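Local atomic coordinates of fibrillarin-like rRNA/tRNA 2'-O-methyltransferase (Methanocaldococcus jannaschii, PDB entry 1FBN), a protein that probably transfers methyl groups from S-adenosyl-L-methionine to ribose 2'-hydroxyls of rRNA and tRNA at sites selected by a guide RNA. Residues A[106-111]-A[126-131]; A[79-84]-A[147-152]; A[130-135]-A[157-162]. All coordinates share one frame; numbering follows the deposited sequence.

Contact 1: residues A[106-111]-A[126-131]; sequences YAPRIM and PILGDA
Met111, present as selenomethionine, has CG anti to its backbone N (chi1 -170°) and then bends at chi2 and chi3, which carries SE to 3.6 Å from CB of Pro126 and CE to 3.4 Å from the backbone O of Ile127. The flexible, unbranched methionine side chain, with selenium here in place of sulphur, suits this place, since it can curl over the strand and cross the proline ring at about a right angle. CD1 of Leu128 reaches to 3.7 Å from O of Tyr106 and also touches CB of Met111, with CG of Pro108 close by. The segments close a beta-alpha-beta unit, strand 100-105, helix 108-117 and strand 124-128, in the Rossmann-like methyltransferase fold. Ala107 is the N-cap, its O accepting from the N atoms of both Ile110 and Met111, and Pro108 fits the first turn because no N-H is needed there. O of Gly129 comes within 3.2 Å of CA of Tyr106 in a bent CA-H...O contact. That same oxygen lies at the edge of the Tyr106 ring, near its plane. CD1 of Tyr106 is 4.2 Å from CB of Asp130; both residues are predicted to bind S-adenosyl-L-methionine.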
loop_
_atom_site.group_PDB
_atom_site.type_symbol
_atom_site.label_atom_id
_atom_site.label_comp_id
_atom_site.label_asym_id
_atom_site.label_seq_id
_atom_site.Cartn_x
_atom_site.Cartn_y
_atom_site.Cartn_z
ATOM N N TYR A 106 -9.204 -9.577 -9.269
ATOM C CA TYR A 106 -10.335 -10.080 -10.047
ATOM C C TYR A 106 -9.941 -10.905 -11.274
ATOM O O TYR A 106 -10.499 -11.978 -11.516
ATOM C CB TYR A 106 -11.243 -8.923 -10.469
ATOM C CG TYR A 106 -12.447 -9.366 -11.263
ATOM C CD1 TYR A 106 -13.577 -9.872 -10.623
ATOM C CD2 TYR A 106 -12.441 -9.327 -12.661
ATOM C CE1 TYR A 106 -14.671 -10.334 -11.351
ATOM C CE2 TYR A 106 -13.530 -9.789 -13.401
ATOM C CZ TYR A 106 -14.642 -10.293 -12.736
ATOM O OH TYR A 106 -15.718 -10.768 -13.452
ATOM N N ALA A 107 -8.982 -10.402 -12.044
ATOM C CA ALA A 107 -8.533 -11.077 -13.259
ATOM C C ALA A 107 -7.460 -12.141 -13.044
ATOM O O ALA A 107 -6.411 -11.865 -12.464
ATOM C CB ALA A 107 -8.042 -10.047 -14.272
ATOM N N PRO A 108 -7.711 -13.376 -13.526
ATOM C CA PRO A 108 -6.774 -14.496 -13.403
ATOM C C PRO A 108 -5.400 -14.154 -13.974
ATOM O O PRO A 108 -4.382 -14.616 -13.464
ATOM C CB PRO A 108 -7.452 -15.592 -14.217
ATOM C CG PRO A 108 -8.892 -15.336 -13.951
ATOM C CD PRO A 108 -8.988 -13.836 -14.103
ATOM N N ARG A 109 -5.376 -13.335 -15.023
ATOM C CA ARG A 109 -4.117 -12.929 -15.648
ATOM C C ARG A 109 -3.312 -11.978 -14.771
ATOM O O ARG A 109 -2.085 -11.950 -14.859
ATOM C CB ARG A 109 -4.360 -12.331 -17.032
ATOM C CG ARG A 109 -4.733 -13.383 -18.054
ATOM C CD ARG A 109 -5.112 -12.781 -19.391
ATOM N NE ARG A 109 -5.070 -13.799 -20.434
ATOM C CZ ARG A 109 -3.966 -14.152 -21.088
ATOM N NH1 ARG A 109 -2.807 -13.561 -20.816
ATOM N NH2 ARG A 109 -4.014 -15.122 -21.990
ATOM N N ILE A 110 -3.998 -11.198 -13.936
ATOM C CA ILE A 110 -3.309 -10.296 -13.014
ATOM C C ILE A 110 -2.785 -11.129 -11.843
ATOM O O ILE A 110 -1.663 -10.921 -11.376
ATOM C CB ILE A 110 -4.226 -9.169 -12.485
ATOM C CG1 ILE A 110 -4.476 -8.141 -13.587
ATOM C CG2 ILE A 110 -3.574 -8.472 -11.290
ATOM C CD1 ILE A 110 -5.331 -6.991 -13.146
HETATM N N MSE A 111 -3.592 -12.088 -11.391
HETATM C CA MSE A 111 -3.196 -12.964 -10.292
HETATM C C MSE A 111 -2.014 -13.831 -10.727
HETATM O O MSE A 111 -1.148 -14.171 -9.921
HETATM C CB MSE A 111 -4.366 -13.856 -9.852
HETATM C CG MSE A 111 -4.112 -14.616 -8.551
HETATM SE SE MSE A 111 -3.851 -13.486 -7.167
HETATM C CE MSE A 111 -5.510 -13.271 -6.685
ATOM N N PRO A 126 -2.971 -14.952 -1.915
ATOM C CA PRO A 126 -3.765 -14.588 -3.089
ATOM C C PRO A 126 -5.204 -15.045 -2.959
ATOM O O PRO A 126 -5.474 -16.162 -2.519
ATOM C CB PRO A 126 -3.064 -15.342 -4.212
ATOM C CG PRO A 126 -2.613 -16.591 -3.532
ATOM C CD PRO A 126 -2.043 -16.053 -2.238
ATOM N N ILE A 127 -6.125 -14.160 -3.325
ATOM C CA ILE A 127 -7.550 -14.456 -3.275
ATOM C C ILE A 127 -8.209 -13.897 -4.530
ATOM O O ILE A 127 -8.260 -12.680 -4.719
ATOM C CB ILE A 127 -8.217 -13.831 -2.029
ATOM C CG1 ILE A 127 -7.590 -14.406 -0.755
ATOM C CG2 ILE A 127 -9.726 -14.077 -2.058
ATOM C CD1 ILE A 127 -7.995 -13.688 0.510
ATOM N N LEU A 128 -8.662 -14.786 -5.412
ATOM C CA LEU A 128 -9.327 -14.364 -6.640
ATOM C C LEU A 128 -10.721 -13.899 -6.237
ATOM O O LEU A 128 -11.536 -14.698 -5.785
ATOM C CB LEU A 128 -9.422 -15.532 -7.630
ATOM C CG LEU A 128 -9.701 -15.173 -9.094
ATOM C CD1 LEU A 128 -8.463 -14.557 -9.712
ATOM C CD2 LEU A 128 -10.108 -16.415 -9.872
ATOM N N GLY A 129 -10.978 -12.601 -6.344
ATOM C CA GLY A 129 -12.281 -12.093 -5.961
ATOM C C GLY A 129 -12.582 -10.696 -6.450
ATOM O O GLY A 129 -11.782 -10.071 -7.146
ATOM N N ASP A 130 -13.766 -10.222 -6.091
ATOM C CA ASP A 130 -14.244 -8.898 -6.463
ATOM C C ASP A 130 -14.320 -8.103 -5.170
ATOM O O ASP A 130 -15.087 -8.449 -4.274
ATOM C CB ASP A 130 -15.637 -9.031 -7.101
ATOM C CG ASP A 130 -16.215 -7.705 -7.586
ATOM O OD1 ASP A 130 -15.699 -6.624 -7.226
ATOM O OD2 ASP A 130 -17.221 -7.753 -8.328
ATOM N N ALA A 131 -13.526 -7.039 -5.076
ATOM C CA ALA A 131 -13.507 -6.205 -3.877
ATOM C C ALA A 131 -14.860 -5.564 -3.588
ATOM O O ALA A 131 -15.101 -5.103 -2.473
ATOM C CB ALA A 131 -12.434 -5.140 -3.987
#

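Contact 2: residues A[79-84]-A[147-152]; sequences LYLGAS and IYEDVA
Tyr80 lays its ring alongside that of Tyr148, the two planes 28° apart but slid so that they barely overlap, with centroids 5.1 Å apart. CG is anti to the backbone N in both (chi1 -168° in Tyr80, 179° in Tyr148), and the side chains point the same way, bringing CE2 of Tyr80 to 3.4 Å from CD2 of Tyr148. They sit on adjacent parallel strands, 77-81 and 144-149, in the middle of the sheet of a Rossmann-like, S-adenosyl-L-methionine-dependent methyltransferase. Three backbone bonds join the strands: Tyr148 N to Leu79 O, Leu81 N to Tyr148 O, nearly straight at 2.8 Å, and Asp150 N to Leu81 O. Tyr80 also packs on Thr88 and Pro89 of helix 87-95; an alanine here would probably leave a gap between that helix and the ring of Tyr148, which would lose its flat neighbour and be freer to turn. Leu79, Leu81, Ile147 and Glu149 occupy the other face. There CD1 of Leu81 meets CG2 of Ile147 at 3.8 Å and CB of Leu79 lies 4.0 Å from CG1 of Ile147, branched apolar groups that fill the layer toward helix 156-167. Asp150 and Val151 belong to the predicted cofactor site, and OD2 of Asp150 forms a salt bridge with Lys58. Gly82 pairs with Asp150 at the C-terminal end of the contact: CA of Gly82 lies 3.3 Å from O of Asp150, and a CB on it would run into that oxygen.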
loop_
_atom_site.group_PDB
_atom_site.type_symbol
_atom_site.label_atom_id
_atom_site.label_comp_id
_atom_site.label_asym_id
_atom_site.label_seq_id
_atom_site.Cartn_x
_atom_site.Cartn_y
_atom_site.Cartn_z
ATOM N N LEU A 79 -5.176 -6.200 4.254
ATOM C CA LEU A 79 -6.008 -6.547 3.113
ATOM C C LEU A 79 -5.593 -5.614 1.974
ATOM O O LEU A 79 -5.755 -4.395 2.066
ATOM C CB LEU A 79 -7.486 -6.351 3.454
ATOM C CG LEU A 79 -8.506 -6.732 2.375
ATOM C CD1 LEU A 79 -8.397 -8.219 2.020
ATOM C CD2 LEU A 79 -9.897 -6.398 2.872
ATOM N N TYR A 80 -5.005 -6.194 0.933
ATOM C CA TYR A 80 -4.532 -5.440 -0.223
ATOM C C TYR A 80 -5.549 -5.515 -1.360
ATOM O O TYR A 80 -5.853 -6.595 -1.871
ATOM C CB TYR A 80 -3.168 -5.989 -0.680
ATOM C CG TYR A 80 -2.438 -5.115 -1.677
ATOM C CD1 TYR A 80 -2.854 -5.042 -3.009
ATOM C CD2 TYR A 80 -1.344 -4.341 -1.283
ATOM C CE1 TYR A 80 -2.204 -4.212 -3.927
ATOM C CE2 TYR A 80 -0.682 -3.507 -2.194
ATOM C CZ TYR A 80 -1.120 -3.448 -3.511
ATOM O OH TYR A 80 -0.492 -2.617 -4.411
ATOM N N LEU A 81 -6.053 -4.352 -1.764
ATOM C CA LEU A 81 -7.043 -4.263 -2.833
ATOM C C LEU A 81 -6.492 -3.451 -4.005
ATOM O O LEU A 81 -5.942 -2.367 -3.814
ATOM C CB LEU A 81 -8.322 -3.604 -2.303
ATOM C CG LEU A 81 -8.899 -4.139 -0.984
ATOM C CD1 LEU A 81 -9.986 -3.216 -0.461
ATOM C CD2 LEU A 81 -9.433 -5.544 -1.170
ATOM N N GLY A 82 -6.625 -3.985 -5.215
ATOM C CA GLY A 82 -6.142 -3.270 -6.383
ATOM C C GLY A 82 -5.193 -4.054 -7.265
ATOM O O GLY A 82 -4.402 -4.862 -6.773
ATOM N N ALA A 83 -5.269 -3.794 -8.569
ATOM C CA ALA A 83 -4.425 -4.456 -9.564
ATOM C C ALA A 83 -2.945 -4.212 -9.298
ATOM O O ALA A 83 -2.525 -3.092 -9.005
ATOM C CB ALA A 83 -4.785 -3.974 -10.968
ATOM N N SER A 84 -2.154 -5.271 -9.409
ATOM C CA SER A 84 -0.723 -5.161 -9.179
ATOM C C SER A 84 0.040 -6.303 -9.823
ATOM O O SER A 84 -0.463 -7.423 -9.927
ATOM C CB SER A 84 -0.421 -5.136 -7.676
ATOM O OG SER A 84 0.978 -5.060 -7.432
ATOM N N ILE A 147 -6.007 -1.834 5.722
ATOM C CA ILE A 147 -6.517 -2.119 4.390
ATOM C C ILE A 147 -5.803 -1.112 3.499
ATOM O O ILE A 147 -5.768 0.084 3.808
ATOM C CB ILE A 147 -8.043 -1.900 4.253
ATOM C CG1 ILE A 147 -8.814 -2.955 5.049
ATOM C CG2 ILE A 147 -8.446 -1.991 2.783
ATOM C CD1 ILE A 147 -10.325 -2.804 4.960
ATOM N N TYR A 148 -5.144 -1.612 2.459
ATOM C CA TYR A 148 -4.453 -0.755 1.504
ATOM C C TYR A 148 -5.218 -0.899 0.199
ATOM O O TYR A 148 -5.366 -2.009 -0.313
ATOM C CB TYR A 148 -2.997 -1.196 1.302
ATOM C CG TYR A 148 -2.251 -0.351 0.289
ATOM C CD1 TYR A 148 -1.574 0.808 0.681
ATOM C CD2 TYR A 148 -2.251 -0.688 -1.069
ATOM C CE1 TYR A 148 -0.916 1.612 -0.253
ATOM C CE2 TYR A 148 -1.595 0.108 -2.012
ATOM C CZ TYR A 148 -0.932 1.256 -1.595
ATOM O OH TYR A 148 -0.281 2.045 -2.512
ATOM N N GLU A 149 -5.692 0.221 -0.339
ATOM C CA GLU A 149 -6.453 0.198 -1.577
ATOM C C GLU A 149 -5.878 1.071 -2.691
ATOM O O GLU A 149 -5.543 2.236 -2.480
ATOM C CB GLU A 149 -7.902 0.590 -1.305
ATOM C CG GLU A 149 -8.776 0.559 -2.543
ATOM C CD GLU A 149 -10.227 0.854 -2.250
ATOM O OE1 GLU A 149 -10.670 0.608 -1.111
ATOM O OE2 GLU A 149 -10.931 1.319 -3.168
ATOM N N ASP A 150 -5.808 0.492 -3.885
ATOM C CA ASP A 150 -5.299 1.161 -5.077
ATOM C C ASP A 150 -6.150 0.715 -6.276
ATOM O O ASP A 150 -5.711 -0.083 -7.110
ATOM C CB ASP A 150 -3.817 0.805 -5.296
ATOM C CG ASP A 150 -3.199 1.504 -6.512
ATOM O OD1 ASP A 150 -3.753 2.503 -7.009
ATOM O OD2 ASP A 150 -2.127 1.052 -6.971
ATOM N N VAL A 151 -7.391 1.190 -6.320
ATOM C CA VAL A 151 -8.293 0.858 -7.415
ATOM C C VAL A 151 -8.856 2.153 -7.991
ATOM O O VAL A 151 -9.497 2.942 -7.288
ATOM C CB VAL A 151 -9.420 -0.161 -6.992
ATOM C CG1 VAL A 151 -9.090 -0.820 -5.669
ATOM C CG2 VAL A 151 -10.803 0.470 -6.970
ATOM N N ALA A 152 -8.529 2.407 -9.255
ATOM C CA ALA A 152 -8.978 3.612 -9.951
ATOM C C ALA A 152 -10.394 3.445 -10.499
ATOM O O ALA A 152 -10.591 3.211 -11.694
ATOM C CB ALA A 152 -8.005 3.970 -11.069
#

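Contact 3: residues A[130-135]-A[157-162]; sequences DANKPQ and AEILIK
A loop meets a helix here through a lysine that donates two hydrogen bonds to one asparagine: Lys162 on helix 156-167 binds Asn132 in the loop joining strands 124-128 and 144-149. NZ of Lys162 reaches OD1 of Asn132 at 2.7 Å, coming from above the amide carbonyl plane, 55° out of it, and also donates to the backbone O of Asn132 at 3.1 Å. The bend at chi3 (-57°) turns CE aside from an otherwise extended chain, whose length lets it cross the Pro134 ring at about a right angle, CD of Lys162 3.6 Å from CD of Pro134. One turn earlier, OE1 of Glu158 lies 3.5 Å from NZ of Lys162 in a salt bridge, so the ammonium has a carboxylate as well as two carbonyl partners. The loop is held in shape by an Asx turn, Asp130 OD1 accepting from Asn132 N, within a type I turn from Asp130 to Lys133. Ala131, like Asp130 predicted to bind S-adenosyl-L-methionine, is small enough for its CB to rest 3.8 Å from CG2 of Ile159. Asn163 bonds to the O atoms of both Ala131 and Ile159, Pro134 packs on Trp166 and Phe167, Leu160 on both strand 144-149 and helix 189-203, and Ala157 on the latter.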
loop_
_atom_site.group_PDB
_atom_site.type_symbol
_atom_site.label_atom_id
_atom_site.label_comp_id
_atom_site.label_asym_id
_atom_site.label_seq_id
_atom_site.Cartn_x
_atom_site.Cartn_y
_atom_site.Cartn_z
ATOM N N ASP A 130 -13.766 -10.222 -6.091
ATOM C CA ASP A 130 -14.244 -8.898 -6.463
ATOM C C ASP A 130 -14.320 -8.103 -5.170
ATOM O O ASP A 130 -15.087 -8.449 -4.274
ATOM C CB ASP A 130 -15.637 -9.031 -7.101
ATOM C CG ASP A 130 -16.215 -7.705 -7.586
ATOM O OD1 ASP A 130 -15.699 -6.624 -7.226
ATOM O OD2 ASP A 130 -17.221 -7.753 -8.328
ATOM N N ALA A 131 -13.526 -7.039 -5.076
ATOM C CA ALA A 131 -13.507 -6.205 -3.877
ATOM C C ALA A 131 -14.860 -5.564 -3.588
ATOM O O ALA A 131 -15.101 -5.103 -2.473
ATOM C CB ALA A 131 -12.434 -5.140 -3.987
ATOM N N ASN A 132 -15.735 -5.541 -4.591
ATOM C CA ASN A 132 -17.065 -4.967 -4.437
ATOM C C ASN A 132 -18.024 -5.965 -3.775
ATOM O O ASN A 132 -19.167 -5.629 -3.459
ATOM C CB ASN A 132 -17.603 -4.514 -5.797
ATOM C CG ASN A 132 -18.812 -3.614 -5.675
ATOM O OD1 ASN A 132 -18.844 -2.698 -4.845
ATOM N ND2 ASN A 132 -19.821 -3.869 -6.502
ATOM N N LYS A 133 -17.546 -7.191 -3.568
ATOM C CA LYS A 133 -18.323 -8.254 -2.920
ATOM C C LYS A 133 -17.430 -8.914 -1.870
ATOM O O LYS A 133 -17.034 -10.069 -2.023
ATOM C CB LYS A 133 -18.767 -9.316 -3.935
ATOM C CG LYS A 133 -19.596 -8.799 -5.102
ATOM C CD LYS A 133 -20.050 -9.951 -5.988
ATOM C CE LYS A 133 -20.337 -9.500 -7.415
ATOM N NZ LYS A 133 -21.331 -8.401 -7.494
ATOM N N PRO A 134 -17.108 -8.187 -0.783
ATOM C CA PRO A 134 -16.253 -8.703 0.291
ATOM C C PRO A 134 -16.796 -9.915 1.046
ATOM O O PRO A 134 -16.019 -10.684 1.618
ATOM C CB PRO A 134 -16.077 -7.486 1.202
ATOM C CG PRO A 134 -17.358 -6.749 1.020
ATOM C CD PRO A 134 -17.560 -6.819 -0.471
ATOM N N GLN A 135 -18.116 -10.095 1.033
ATOM C CA GLN A 135 -18.735 -11.225 1.727
ATOM C C GLN A 135 -18.305 -12.561 1.137
ATOM O O GLN A 135 -18.307 -13.576 1.831
ATOM C CB GLN A 135 -20.263 -11.125 1.702
ATOM C CG GLN A 135 -20.903 -11.241 0.324
ATOM C CD GLN A 135 -20.898 -9.934 -0.459
ATOM O OE1 GLN A 135 -20.411 -8.899 0.015
ATOM N NE2 GLN A 135 -21.462 -9.973 -1.665
ATOM N N ALA A 157 -14.085 4.611 -2.951
ATOM C CA ALA A 157 -14.315 4.976 -1.554
ATOM C C ALA A 157 -15.310 4.032 -0.873
ATOM O O ALA A 157 -15.025 3.515 0.208
ATOM C CB ALA A 157 -14.780 6.430 -1.432
ATOM N N GLU A 158 -16.454 3.781 -1.511
ATOM C CA GLU A 158 -17.452 2.890 -0.920
ATOM C C GLU A 158 -16.888 1.476 -0.787
ATOM O O GLU A 158 -17.268 0.744 0.124
ATOM C CB GLU A 158 -18.765 2.879 -1.719
ATOM C CG GLU A 158 -18.711 2.110 -3.031
ATOM C CD GLU A 158 -20.085 1.676 -3.526
ATOM O OE1 GLU A 158 -20.540 0.582 -3.124
ATOM O OE2 GLU A 158 -20.704 2.421 -4.321
ATOM N N ILE A 159 -15.971 1.107 -1.680
ATOM C CA ILE A 159 -15.348 -0.214 -1.619
ATOM C C ILE A 159 -14.503 -0.322 -0.347
ATOM O O ILE A 159 -14.532 -1.352 0.324
ATOM C CB ILE A 159 -14.465 -0.524 -2.865
ATOM C CG1 ILE A 159 -15.340 -0.794 -4.093
ATOM C CG2 ILE A 159 -13.578 -1.745 -2.602
ATOM C CD1 ILE A 159 -14.541 -1.048 -5.358
ATOM N N LEU A 160 -13.768 0.739 -0.011
ATOM C CA LEU A 160 -12.938 0.737 1.193
ATOM C C LEU A 160 -13.831 0.634 2.421
ATOM O O LEU A 160 -13.524 -0.105 3.354
ATOM C CB LEU A 160 -12.092 2.013 1.290
ATOM C CG LEU A 160 -11.141 2.131 2.496
ATOM C CD1 LEU A 160 -10.014 1.112 2.385
ATOM C CD2 LEU A 160 -10.557 3.529 2.583
ATOM N N ILE A 161 -14.943 1.368 2.396
ATOM C CA ILE A 161 -15.902 1.390 3.501
ATOM C C ILE A 161 -16.550 0.028 3.676
ATOM O O ILE A 161 -16.672 -0.467 4.794
ATOM C CB ILE A 161 -17.002 2.463 3.281
ATOM C CG1 ILE A 161 -16.392 3.865 3.363
ATOM C CG2 ILE A 161 -18.118 2.312 4.314
ATOM C CD1 ILE A 161 -17.320 4.964 2.899
ATOM N N LYS A 162 -16.928 -0.588 2.560
ATOM C CA LYS A 162 -17.562 -1.903 2.576
ATOM C C LYS A 162 -16.602 -2.950 3.155
ATOM O O LYS A 162 -16.983 -3.761 4.000
ATOM C CB LYS A 162 -17.982 -2.293 1.157
ATOM C CG LYS A 162 -19.066 -3.347 1.095
ATOM C CD LYS A 162 -19.421 -3.705 -0.345
ATOM C CE LYS A 162 -19.865 -2.496 -1.142
ATOM N NZ LYS A 162 -20.213 -2.882 -2.530
#

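Overall arrangement
Contacts 1 and 2 reach the same seven-stranded sheet, contact 1 at one of its edge strands, 124-128, and contact 2 at strands 77-81 and 144-149, which lie side by side, with strand 100-105 between them and 124-128; their centres are about 11 Å apart. Contact 3 shares Asp130 and Ala131 with contact 1 and lies about 11 Å from contact 2, centre to centre; its helix 156-167 follows strand 144-149. Along the chain come 79-84, 106-111, 126-131 overlapping 130-135, then 147-152 and 157-162. Ala131 CB packs on Leu81 CD2, Ile110 on Ala83, and Leu160 on Ile147, so the three form one continuous region. Each holds residues of the predicted S-adenosyl-L-methionine site, consistent with a cofactor pocket built from loops following the strands.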